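Local coordinates for protein NADPH-dependent aldehyde reductase YqhD (Escherichia coli, PDB 4QGS) that reduces a broad range of short-chain aldehydes to alcohols with NADPH, using one catalytic zinc ion per subunit, at residues N16-T21 and H175-Q180; A118-E123 and I138-P143; Y214-V219 and G270-W275; A313-Y318 and E332-A337. All coordinates share one frame; numbering follows the deposited sequence. Where two conformers were deposited one is given.

In the fold
From the N terminus, residues 16-21 lead into outer strand 22-25, and contact 1 returns residues 175-180 to them across 153 residues that contain most of the parallel sheet. Contact 2 (118-123 with 138-143) is nested inside that long loop: it closes a short excursion between helix 106-119 and strand 144-148, and it touches contact 1 where S176 and H178 meet I138, K139 and A141. Contacts 3 and 4 follow in series within the helical C-terminal part. Contact 3 joins two interhelical loops, its Q273 side chain about 12 Å from the zinc, and contact 4 pairs helices 312-323 and 330-347. These two touch through Y214 and K314, whereas contacts 2 and 4 lie about 47 Å apart between centres.

Contact 1. Residues N16-T21 and H175-Q180; sequences NLHTPT and HSAHVQ
T21 and Q180 bring the two irregular backbones to 6.6 Å between their CA atoms, and H18 and A177 are the next matched pair, at 8.1 Å. Most of the contact rests on the Q180 side chain. It crosses the P20 ring at about a right angle, with NE2 lying 3.2 Å from P20 CD and almost as near to P20 CG, so the amide packs against the CG-CD side of the proline. A bend at chi2 (-147°) places Q180 CD there, 3.7 Å from both of these ring carbons. The other amide atom, OE1, accepts a weak hydrogen bond from the backbone N of A159, which probably helps to fix the rotation of the amide. H18 lies beside this pair. P20 CD sits over the centre of one face of its imidazole, 3.9 Å above the plane, while A177 CB comes to the ring edge, 4.2 Å from H18 ND1. The imidazole and the Q180 amide are turned 73° against each other. Nearer the sheet, T21 OG1 lies 4.2 Å from Q180 CB, but its hydrogen bond goes to P181 O. An alanine in place of Q180 would probably leave the CG-CD side of P20 without its amide cover and A159 N without this acceptor. The side chain of Q180 lies about 7 Å from G160, an NADP-binding residue. The contact is a surface one, located where two loops approach strands 22-25 and 183-186, parallel neighbours at one side of the sheet in the nucleotide-binding, Rossmann-like domain of iron-containing alcohol dehydrogenases.

Contact 2. Residues A118-E123 and I138-P143; sequences AANYPE and IKSAIP
N120 presents its amide nitrogen to S140, and ND2 gives OG a weak hydrogen bond of 3.3 Å with an N-H...O angle of 143°. A chi1 of 76° puts S140 OG between its backbone N and carbonyl carbon, where ND2 can reach it. The same ND2 lies over the A141-I142 peptide, 3.0 Å from A141 C; its approach to I142 N sets two donors together and is no bond. A water extends the polar link, accepting weakly from N120 ND2 and donating to A141 O at 3.1 Å. N120 OD1 turns instead to aliphatic I142 CG1, 3.5 Å off. On the apolar side, A119 CB and I142 CD1 are tight at 3.5 Å. Y121 meets I138 at about a right angle: I138 CG1 lies in the plane of the ring at its edge, 3.5 Å from Y121 CE2 and 3.4 Å from OH. In the second shell, backbone bonds tie I142 to A116 and P143 to L100. The contact thus joins the C-terminal end of helix 106-119 to the approach to strand 144-148, in a beta-alpha-beta unit begun by strand 99-104, with V92 of helix 82-95 against I142 and I130 of helix 129-132 against I138 and Y121.

Contact 3. Residues Y214-V219 and G270-W275; sequences YVTKPV and GVPQDW
T216 takes a chi1 of 54°, which sets OG1 between its backbone N and carbonyl carbon and CG2 anti to that carbon, and both branches face P272. CG2 approaches P272 O at 3.7 Å and OG1 approaches P272 CB at 4.0 Å. A water lies 2.7 Å from T216 OG1 and 2.9 Å from P272 O, close enough to bridge them, although it has more acceptors around it than protons to give. The touching parts of the two backbones run 158° apart, nearly antiparallel. The P272 ring also takes contacts from K217 and V219. K217 lays CE 4.1 Å from P272 CB, its chain bent at chi3, while NZ is held weakly by N382 OD1. In the conformer of V219 described here, one of two deposited, the tip of the valine meets the tip of the proline, CG1 3.8 Å from P272 CG. Both loops belong to the helical C-terminal domain that binds the catalytic zinc, and the second leads straight into helix 276-288, with W275 at its N-cap position. That indole donates from NE1 to Q273 OE1 at 2.8 Å, nearly straight at 171°, on a lone pair in the amide plane. Its rings stand edge-to-face with H209 and H278, two of the zinc ligands. D274 CB lies 4.2 Å from T216 CG2, and the D274 carboxylate forms a salt bridge through OD2 to K311 NZ.

Contact 4. Residues A313-Y318 and E332-A337; sequences AKLLQY and ERIDAA
R333 NH2 is gripped by two acceptors beyond the two segments, E320 OE1 in a salt bridge and I325 O in a hydrogen bond, and comes within 3.5 Å of L316 O without bonding to it. This anchorage probably keeps the guanidinium beside L316. The arginine chain bends at chi3 (64°), which turns NE, and the leucine crosses it at about a right angle. L316 CD2 then lies over one face of the guanidinium, 3.9 Å above the plane and offset toward the rim. The same methyl reaches the aliphatic root of the arginine, 3.9 Å from R333 CB, and presses on I334 CG1 at 3.7 Å. The contact is a helix-helix packing: helices 312-323 and 330-347, successive in the chain, cross at 66° with segment axes 8.9 Å apart at closest approach; L316 and I334 have the nearest CA atoms. An alanine at L316 would probably open a gap between the helices, leaving I334 CG1 and that face of the R333 guanidinium without the branch methyl that packs on them. Deeper in, L315 crosses I334 at about a right angle, CD1 touching I334 CG2 at 4.0 Å. Past that pair, A337 CB approaches the Y318 ring obliquely, 4.1 Å from CD2. Y318 OH accepts from W323 NE1 and shares a hydrogen bond with T341 OG1; together these would hold the ring in this setting, and T341 OG1 is also hydrogen-bonded to A337 O, linking the tyrosine to the backbone of the partner helix.

Contact 1. Residues N16-T21 and H175-Q180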
# COMPACT_ATOMS: atom_id res chain seq x y z
N ASN A 16 -8.79 0.89 -18.33
CA ASN A 16 -8.61 2.33 -18.33
C ASN A 16 -7.46 2.59 -17.36
O ASN A 16 -7.64 2.45 -16.14
CB ASN A 16 -9.91 3.02 -17.90
CG ASN A 16 -9.81 4.53 -17.84
OD1 ASN A 16 -8.73 5.10 -17.73
ND2 ASN A 16 -10.96 5.19 -17.88
N LEU A 17 -6.29 2.92 -17.89
CA LEU A 17 -5.08 3.03 -17.07
C LEU A 17 -4.56 4.46 -17.08
O LEU A 17 -4.34 5.04 -18.13
CB LEU A 17 -4.00 2.06 -17.57
CG LEU A 17 -2.60 2.14 -16.95
CD1 LEU A 17 -2.66 1.83 -15.46
CD2 LEU A 17 -1.66 1.18 -17.66
N HIS A 18 -4.35 5.03 -15.90
CA HIS A 18 -3.87 6.40 -15.82
C HIS A 18 -2.92 6.53 -14.64
O HIS A 18 -3.30 6.29 -13.49
CB HIS A 18 -5.04 7.37 -15.67
CG HIS A 18 -4.64 8.81 -15.76
ND1 HIS A 18 -5.17 9.78 -14.95
CD2 HIS A 18 -3.75 9.44 -16.56
CE1 HIS A 18 -4.63 10.95 -15.24
NE2 HIS A 18 -3.77 10.77 -16.23
N THR A 19 -1.68 6.88 -14.95
CA THR A 19 -0.64 7.02 -13.93
C THR A 19 0.11 8.35 -14.12
O THR A 19 1.21 8.39 -14.67
CB THR A 19 0.36 5.84 -13.98
OG1 THR A 19 0.92 5.74 -15.29
CG2 THR A 19 -0.34 4.53 -13.64
N PRO A 20 -0.50 9.45 -13.66
CA PRO A 20 -0.01 10.78 -14.03
C PRO A 20 1.14 11.31 -13.16
O PRO A 20 1.75 12.32 -13.52
CB PRO A 20 -1.25 11.65 -13.86
CG PRO A 20 -1.99 11.00 -12.74
CD PRO A 20 -1.78 9.52 -12.92
N THR A 21 1.44 10.65 -12.06
CA THR A 21 2.47 11.18 -11.16
C THR A 21 3.89 11.06 -11.72
O THR A 21 4.35 9.96 -12.06
CB THR A 21 2.42 10.48 -9.79
OG1 THR A 21 1.13 10.67 -9.21
CG2 THR A 21 3.49 11.06 -8.85
N HIS A 175 -10.69 7.79 -4.44
CA HIS A 175 -9.80 7.83 -5.59
C HIS A 175 -10.21 9.00 -6.48
O HIS A 175 -11.40 9.20 -6.73
CB HIS A 175 -9.87 6.50 -6.36
CD2 HIS A 175 -7.72 5.70 -7.59
CE1 HIS A 175 -8.08 6.69 -9.52
N SER A 176 -9.25 9.78 -6.95
CA SER A 176 -9.54 10.87 -7.87
C SER A 176 -8.32 11.28 -8.69
O SER A 176 -7.26 11.56 -8.13
CB SER A 176 -10.08 12.08 -7.12
OG SER A 176 -10.21 13.20 -8.00
N ALA A 177 -8.49 11.33 -10.00
CA ALA A 177 -7.41 11.72 -10.92
C ALA A 177 -6.84 13.11 -10.61
O ALA A 177 -5.83 13.52 -11.20
CB ALA A 177 -7.91 11.68 -12.36
N HIS A 178 -7.47 13.83 -9.69
CA HIS A 178 -7.06 15.19 -9.36
C HIS A 178 -6.29 15.28 -8.05
O HIS A 178 -5.55 16.24 -7.83
CB HIS A 178 -8.28 16.11 -9.32
CG HIS A 178 -8.89 16.35 -10.66
ND1 HIS A 178 -10.25 16.40 -10.87
CD2 HIS A 178 -8.32 16.57 -11.87
CE1 HIS A 178 -10.49 16.62 -12.15
NE2 HIS A 178 -9.34 16.73 -12.78
N VAL A 179 -6.46 14.29 -7.17
CA VAL A 179 -5.76 14.29 -5.89
C VAL A 179 -4.47 13.51 -6.00
O VAL A 179 -3.74 13.33 -5.02
CB VAL A 179 -6.60 13.69 -4.75
CG1 VAL A 179 -7.96 14.36 -4.70
CG2 VAL A 179 -6.74 12.18 -4.93
N GLN A 180 -4.18 13.04 -7.21
CA GLN A 180 -2.91 12.37 -7.44
C GLN A 180 -1.79 13.39 -7.41
O GLN A 180 -1.93 14.48 -7.95
CB GLN A 180 -2.89 11.63 -8.77
CG GLN A 180 -4.13 10.82 -9.02
CD GLN A 180 -3.84 9.58 -9.81
OE1 GLN A 180 -3.18 8.66 -9.31
NE2 GLN A 180 -4.34 9.52 -11.03

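Contact 2. Residues A118-E123 and I138-P143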
# COMPACT_ATOMS: atom_id res chain seq x y z
N ALA A 118 -10.45 18.47 -0.42
CA ALA A 118 -11.35 19.15 0.49
C ALA A 118 -11.25 20.66 0.34
O ALA A 118 -12.24 21.38 0.47
CB ALA A 118 -11.07 18.74 1.93
N ALA A 119 -10.04 21.13 0.04
CA ALA A 119 -9.77 22.56 0.03
C ALA A 119 -10.48 23.30 -1.10
O ALA A 119 -10.89 24.44 -0.93
CB ALA A 119 -8.28 22.79 -0.04
N ASN A 120 -10.62 22.65 -2.26
CA ASN A 120 -11.42 23.22 -3.34
C ASN A 120 -12.83 22.66 -3.42
O ASN A 120 -13.57 22.92 -4.39
CB ASN A 120 -10.75 23.04 -4.73
CG ASN A 120 -9.29 23.38 -4.74
OD1 ASN A 120 -8.81 24.14 -3.89
ND2 ASN A 120 -8.57 22.86 -5.72
N TYR A 121 -13.23 21.90 -2.40
CA TYR A 121 -14.64 21.56 -2.27
C TYR A 121 -15.32 22.85 -1.83
O TYR A 121 -14.72 23.65 -1.10
CB TYR A 121 -14.88 20.44 -1.25
CG TYR A 121 -15.14 19.09 -1.90
CD1 TYR A 121 -16.35 18.42 -1.73
CD2 TYR A 121 -14.19 18.52 -2.72
CE1 TYR A 121 -16.58 17.20 -2.34
CE2 TYR A 121 -14.40 17.31 -3.34
CZ TYR A 121 -15.60 16.65 -3.14
OH TYR A 121 -15.79 15.44 -3.76
N PRO A 122 -16.54 23.10 -2.33
CA PRO A 122 -17.23 24.37 -2.06
C PRO A 122 -17.33 24.75 -0.57
O PRO A 122 -18.03 24.11 0.22
CB PRO A 122 -18.61 24.14 -2.67
CG PRO A 122 -18.41 23.15 -3.73
CD PRO A 122 -17.31 22.23 -3.23
N GLU A 123 -16.59 25.81 -0.23
CA GLU A 123 -16.78 26.70 0.93
C GLU A 123 -17.58 26.17 2.14
O GLU A 123 -17.08 26.18 3.26
CB GLU A 123 -17.48 27.98 0.45
CG GLU A 123 -16.80 28.63 -0.77
CD GLU A 123 -15.56 29.42 -0.41
OE1 GLU A 123 -15.11 29.32 0.76
OE2 GLU A 123 -15.05 30.15 -1.28
N ILE A 138 -14.86 14.71 -7.20
CA ILE A 138 -13.80 15.70 -7.13
C ILE A 138 -13.52 16.26 -8.53
O ILE A 138 -13.22 15.52 -9.46
CB ILE A 138 -12.51 15.10 -6.52
CG1 ILE A 138 -12.75 14.73 -5.05
CG2 ILE A 138 -11.35 16.08 -6.64
CD1 ILE A 138 -11.70 13.81 -4.45
N LYS A 139 -13.63 17.58 -8.66
CA LYS A 139 -13.42 18.27 -9.94
C LYS A 139 -12.04 18.91 -10.01
O LYS A 139 -11.51 19.17 -11.09
CB LYS A 139 -14.49 19.34 -10.17
CG LYS A 139 -15.73 18.87 -10.91
CD LYS A 139 -16.53 17.90 -10.08
CE LYS A 139 -17.76 17.41 -10.81
NZ LYS A 139 -18.53 16.46 -9.98
N SER A 140 -11.48 19.20 -8.85
CA SER A 140 -10.21 19.91 -8.78
C SER A 140 -9.60 19.71 -7.40
O SER A 140 -10.31 19.41 -6.44
CB SER A 140 -10.39 21.40 -9.05
OG SER A 140 -10.95 22.04 -7.91
N ALA A 141 -8.30 19.91 -7.31
CA ALA A 141 -7.61 19.80 -6.04
C ALA A 141 -6.41 20.73 -6.03
O ALA A 141 -5.88 21.08 -7.09
CB ALA A 141 -7.19 18.37 -5.79
N ILE A 142 -6.02 21.16 -4.84
CA ILE A 142 -4.76 21.88 -4.68
C ILE A 142 -3.64 20.98 -5.17
O ILE A 142 -3.59 19.81 -4.82
CB ILE A 142 -4.52 22.29 -3.23
CG1 ILE A 142 -5.62 23.23 -2.77
CG2 ILE A 142 -3.14 22.95 -3.06
CD1 ILE A 142 -5.32 23.89 -1.49
N PRO A 143 -2.75 21.53 -6.02
CA PRO A 143 -1.64 20.73 -6.52
C PRO A 143 -0.82 20.19 -5.37
O PRO A 143 -0.64 20.88 -4.36
CB PRO A 143 -0.83 21.73 -7.35
CG PRO A 143 -1.85 22.74 -7.78
CD PRO A 143 -2.76 22.88 -6.60
O HOH W 1 -6.45 24.09 -7.78

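Contact 3. Residues Y214-V219 and G270-W275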
# COMPACT_ATOMS: atom_id res chain seq x y z
N TYR A 214 -2.36 -11.28 -9.68
CA TYR A 214 -1.66 -12.19 -10.58
C TYR A 214 -2.00 -13.66 -10.32
O TYR A 214 -2.22 -14.42 -11.25
CB TYR A 214 -0.14 -11.95 -10.49
CG TYR A 214 0.71 -13.06 -11.08
CD1 TYR A 214 0.76 -13.26 -12.47
CD2 TYR A 214 1.45 -13.90 -10.27
CE1 TYR A 214 1.54 -14.28 -13.00
CE2 TYR A 214 2.23 -14.92 -10.79
CZ TYR A 214 2.25 -15.11 -12.17
OH TYR A 214 3.02 -16.11 -12.70
N VAL A 215 -2.05 -14.07 -9.05
CA VAL A 215 -2.38 -15.46 -8.78
C VAL A 215 -3.90 -15.56 -8.69
O VAL A 215 -4.49 -15.60 -7.61
CB VAL A 215 -1.69 -15.99 -7.51
CG1 VAL A 215 -1.97 -17.47 -7.34
CG2 VAL A 215 -0.19 -15.74 -7.63
N THR A 216 -4.51 -15.58 -9.86
CA THR A 216 -5.95 -15.47 -9.98
C THR A 216 -6.48 -16.46 -11.02
O THR A 216 -6.65 -17.64 -10.73
CB THR A 216 -6.37 -14.03 -10.35
OG1 THR A 216 -5.66 -13.63 -11.53
CG2 THR A 216 -6.03 -13.06 -9.22
N LYS A 217 -6.72 -15.95 -12.23
CA LYS A 217 -7.23 -16.78 -13.34
C LYS A 217 -6.49 -16.41 -14.61
O LYS A 217 -6.24 -15.23 -14.84
CB LYS A 217 -8.74 -16.57 -13.54
CG LYS A 217 -9.62 -17.23 -12.52
CD LYS A 217 -11.08 -16.86 -12.73
CE LYS A 217 -11.28 -15.35 -12.79
NZ LYS A 217 -12.71 -14.97 -12.92
N PRO A 218 -6.17 -17.40 -15.45
CA PRO A 218 -5.45 -17.08 -16.69
C PRO A 218 -6.35 -16.38 -17.70
O PRO A 218 -7.44 -16.86 -18.01
CB PRO A 218 -5.00 -18.44 -17.20
CG PRO A 218 -6.03 -19.39 -16.67
CD PRO A 218 -6.44 -18.84 -15.33
N VAL A 219 -5.91 -15.22 -18.20
CA VAL A 219 -6.65 -14.50 -19.22
C VAL A 219 -5.74 -14.12 -20.38
O VAL A 219 -6.07 -13.27 -21.19
CB VAL A 219 -7.32 -13.21 -18.66
CG1 VAL A 219 -8.38 -13.56 -17.62
CG2 VAL A 219 -6.28 -12.25 -18.09
N GLY A 270 -6.58 -4.65 -16.61
CA GLY A 270 -7.15 -5.63 -17.52
C GLY A 270 -7.07 -7.09 -17.10
O GLY A 270 -7.24 -7.99 -17.93
N VAL A 271 -6.82 -7.34 -15.81
CA VAL A 271 -6.72 -8.71 -15.31
C VAL A 271 -7.60 -8.88 -14.07
O VAL A 271 -7.93 -7.90 -13.40
CB VAL A 271 -5.27 -9.09 -14.99
CG1 VAL A 271 -4.42 -9.07 -16.27
CG2 VAL A 271 -4.69 -8.15 -13.96
N PRO A 272 -7.98 -10.14 -13.77
CA PRO A 272 -8.82 -10.38 -12.59
C PRO A 272 -8.08 -9.99 -11.33
O PRO A 272 -6.85 -10.10 -11.28
CB PRO A 272 -9.08 -11.89 -12.62
CG PRO A 272 -8.79 -12.30 -14.03
CD PRO A 272 -7.71 -11.38 -14.50
N GLN A 273 -8.80 -9.50 -10.33
CA GLN A 273 -8.13 -9.16 -9.07
C GLN A 273 -8.87 -9.80 -7.93
O GLN A 273 -10.09 -9.91 -7.94
CB GLN A 273 -8.05 -7.66 -8.90
CG GLN A 273 -7.20 -6.99 -10.00
CD GLN A 273 -6.96 -5.53 -9.77
OE1 GLN A 273 -7.09 -5.03 -8.66
NE2 GLN A 273 -6.60 -4.82 -10.84
N ASP A 274 -8.11 -10.20 -6.91
CA ASP A 274 -8.63 -10.99 -5.81
C ASP A 274 -8.97 -10.06 -4.64
O ASP A 274 -10.11 -9.62 -4.51
CB ASP A 274 -7.59 -12.05 -5.43
CG ASP A 274 -8.06 -13.00 -4.33
OD1 ASP A 274 -9.09 -12.72 -3.70
OD2 ASP A 274 -7.37 -14.02 -4.11
N TRP A 275 -7.95 -9.79 -3.82
CA TRP A 275 -7.99 -8.91 -2.64
C TRP A 275 -8.66 -9.55 -1.43
O TRP A 275 -8.79 -8.89 -0.41
CB TRP A 275 -8.66 -7.56 -2.95
CG TRP A 275 -7.87 -6.84 -4.01
CD1 TRP A 275 -8.25 -6.62 -5.31
CD2 TRP A 275 -6.55 -6.31 -3.88
NE1 TRP A 275 -7.25 -5.96 -5.99
CE2 TRP A 275 -6.19 -5.76 -5.13
CE3 TRP A 275 -5.64 -6.23 -2.82
CZ2 TRP A 275 -4.97 -5.15 -5.35
CZ3 TRP A 275 -4.42 -5.62 -3.04
CH2 TRP A 275 -4.10 -5.08 -4.30
O HOH W 2 -4.75 -11.47 -12.83

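Contact 4. Residues A313-Y318 and E332-A337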
# COMPACT_ATOMS: atom_id res chain seq x y z
N ALA A 313 -4.38 -22.86 -12.38
CA ALA A 313 -3.51 -22.51 -13.49
C ALA A 313 -2.47 -21.46 -13.12
O ALA A 313 -1.29 -21.61 -13.44
CB ALA A 313 -4.33 -22.04 -14.69
N LYS A 314 -2.89 -20.40 -12.43
CA LYS A 314 -1.95 -19.34 -12.08
C LYS A 314 -1.04 -19.76 -10.93
O LYS A 314 0.08 -19.28 -10.84
CB LYS A 314 -2.68 -18.03 -11.76
CG LYS A 314 -3.44 -17.41 -12.96
CD LYS A 314 -2.56 -17.20 -14.21
CE LYS A 314 -1.47 -16.11 -14.03
NZ LYS A 314 -2.01 -14.73 -14.03
N LEU A 315 -1.50 -20.65 -10.05
CA LEU A 315 -0.58 -21.19 -9.04
C LEU A 315 0.54 -22.00 -9.69
O LEU A 315 1.69 -21.92 -9.28
CB LEU A 315 -1.34 -22.06 -8.03
CG LEU A 315 -2.07 -21.25 -6.96
CD1 LEU A 315 -3.14 -22.12 -6.28
CD2 LEU A 315 -1.04 -20.74 -5.92
N LEU A 316 0.21 -22.77 -10.73
CA LEU A 316 1.24 -23.53 -11.43
C LEU A 316 2.17 -22.62 -12.24
O LEU A 316 3.37 -22.88 -12.34
CB LEU A 316 0.58 -24.56 -12.37
CG LEU A 316 -0.15 -25.69 -11.64
CD1 LEU A 316 -1.02 -26.47 -12.64
CD2 LEU A 316 0.85 -26.61 -10.98
N GLN A 317 1.61 -21.57 -12.81
CA GLN A 317 2.43 -20.61 -13.56
C GLN A 317 3.38 -19.89 -12.60
O GLN A 317 4.56 -19.71 -12.90
CB GLN A 317 1.56 -19.60 -14.32
CG GLN A 317 2.38 -18.63 -15.19
CD GLN A 317 1.53 -17.82 -16.16
OE1 GLN A 317 0.42 -18.23 -16.52
NE2 GLN A 317 2.03 -16.66 -16.57
N TYR A 318 2.85 -19.49 -11.46
CA TYR A 318 3.62 -18.85 -10.40
C TYR A 318 4.75 -19.77 -9.95
O TYR A 318 5.90 -19.34 -9.81
CB TYR A 318 2.68 -18.48 -9.25
CG TYR A 318 3.30 -18.10 -7.92
CD1 TYR A 318 3.87 -16.85 -7.73
CD2 TYR A 318 3.24 -18.97 -6.83
CE1 TYR A 318 4.40 -16.48 -6.49
CE2 TYR A 318 3.77 -18.61 -5.58
CZ TYR A 318 4.35 -17.36 -5.43
OH TYR A 318 4.88 -16.99 -4.21
N GLU A 332 1.67 -31.45 -6.23
CA GLU A 332 2.99 -31.33 -5.61
C GLU A 332 3.62 -29.98 -5.93
O GLU A 332 4.25 -29.35 -5.07
CB GLU A 332 3.92 -32.45 -6.07
CG GLU A 332 3.54 -33.83 -5.60
CD GLU A 332 4.37 -34.91 -6.27
OE1 GLU A 332 4.73 -34.74 -7.45
OE2 GLU A 332 4.66 -35.94 -5.61
N ARG A 333 3.47 -29.53 -7.17
CA ARG A 333 4.05 -28.25 -7.57
C ARG A 333 3.38 -27.09 -6.83
O ARG A 333 4.05 -26.17 -6.37
CB ARG A 333 3.95 -28.07 -9.09
CG ARG A 333 4.78 -29.08 -9.89
CD ARG A 333 4.50 -28.96 -11.39
NE ARG A 333 4.92 -27.66 -11.89
CZ ARG A 333 4.46 -27.07 -12.98
NH1 ARG A 333 3.54 -27.66 -13.74
NH2 ARG A 333 4.93 -25.88 -13.32
N ILE A 334 2.06 -27.15 -6.72
CA ILE A 334 1.31 -26.11 -6.01
C ILE A 334 1.68 -26.14 -4.52
O ILE A 334 1.93 -25.09 -3.92
CB ILE A 334 -0.21 -26.29 -6.18
CG1 ILE A 334 -0.59 -26.02 -7.64
CG2 ILE A 334 -0.98 -25.38 -5.24
CD1 ILE A 334 -2.06 -26.32 -7.96
N ASP A 335 1.73 -27.33 -3.94
CA ASP A 335 2.15 -27.46 -2.53
C ASP A 335 3.53 -26.86 -2.32
O ASP A 335 3.75 -26.14 -1.35
CB ASP A 335 2.15 -28.93 -2.09
CG ASP A 335 0.75 -29.46 -1.83
OD1 ASP A 335 -0.24 -28.72 -2.01
OD2 ASP A 335 0.64 -30.64 -1.44
N ALA A 336 4.46 -27.13 -3.24
CA ALA A 336 5.82 -26.61 -3.09
C ALA A 336 5.85 -25.09 -3.23
O ALA A 336 6.64 -24.42 -2.55
CB ALA A 336 6.76 -27.27 -4.10
N ALA A 337 5.00 -24.55 -4.11
CA ALA A 337 4.94 -23.10 -4.32
C ALA A 337 4.39 -22.41 -3.08
O ALA A 337 4.90 -21.37 -2.66
CB ALA A 337 4.09 -22.76 -5.53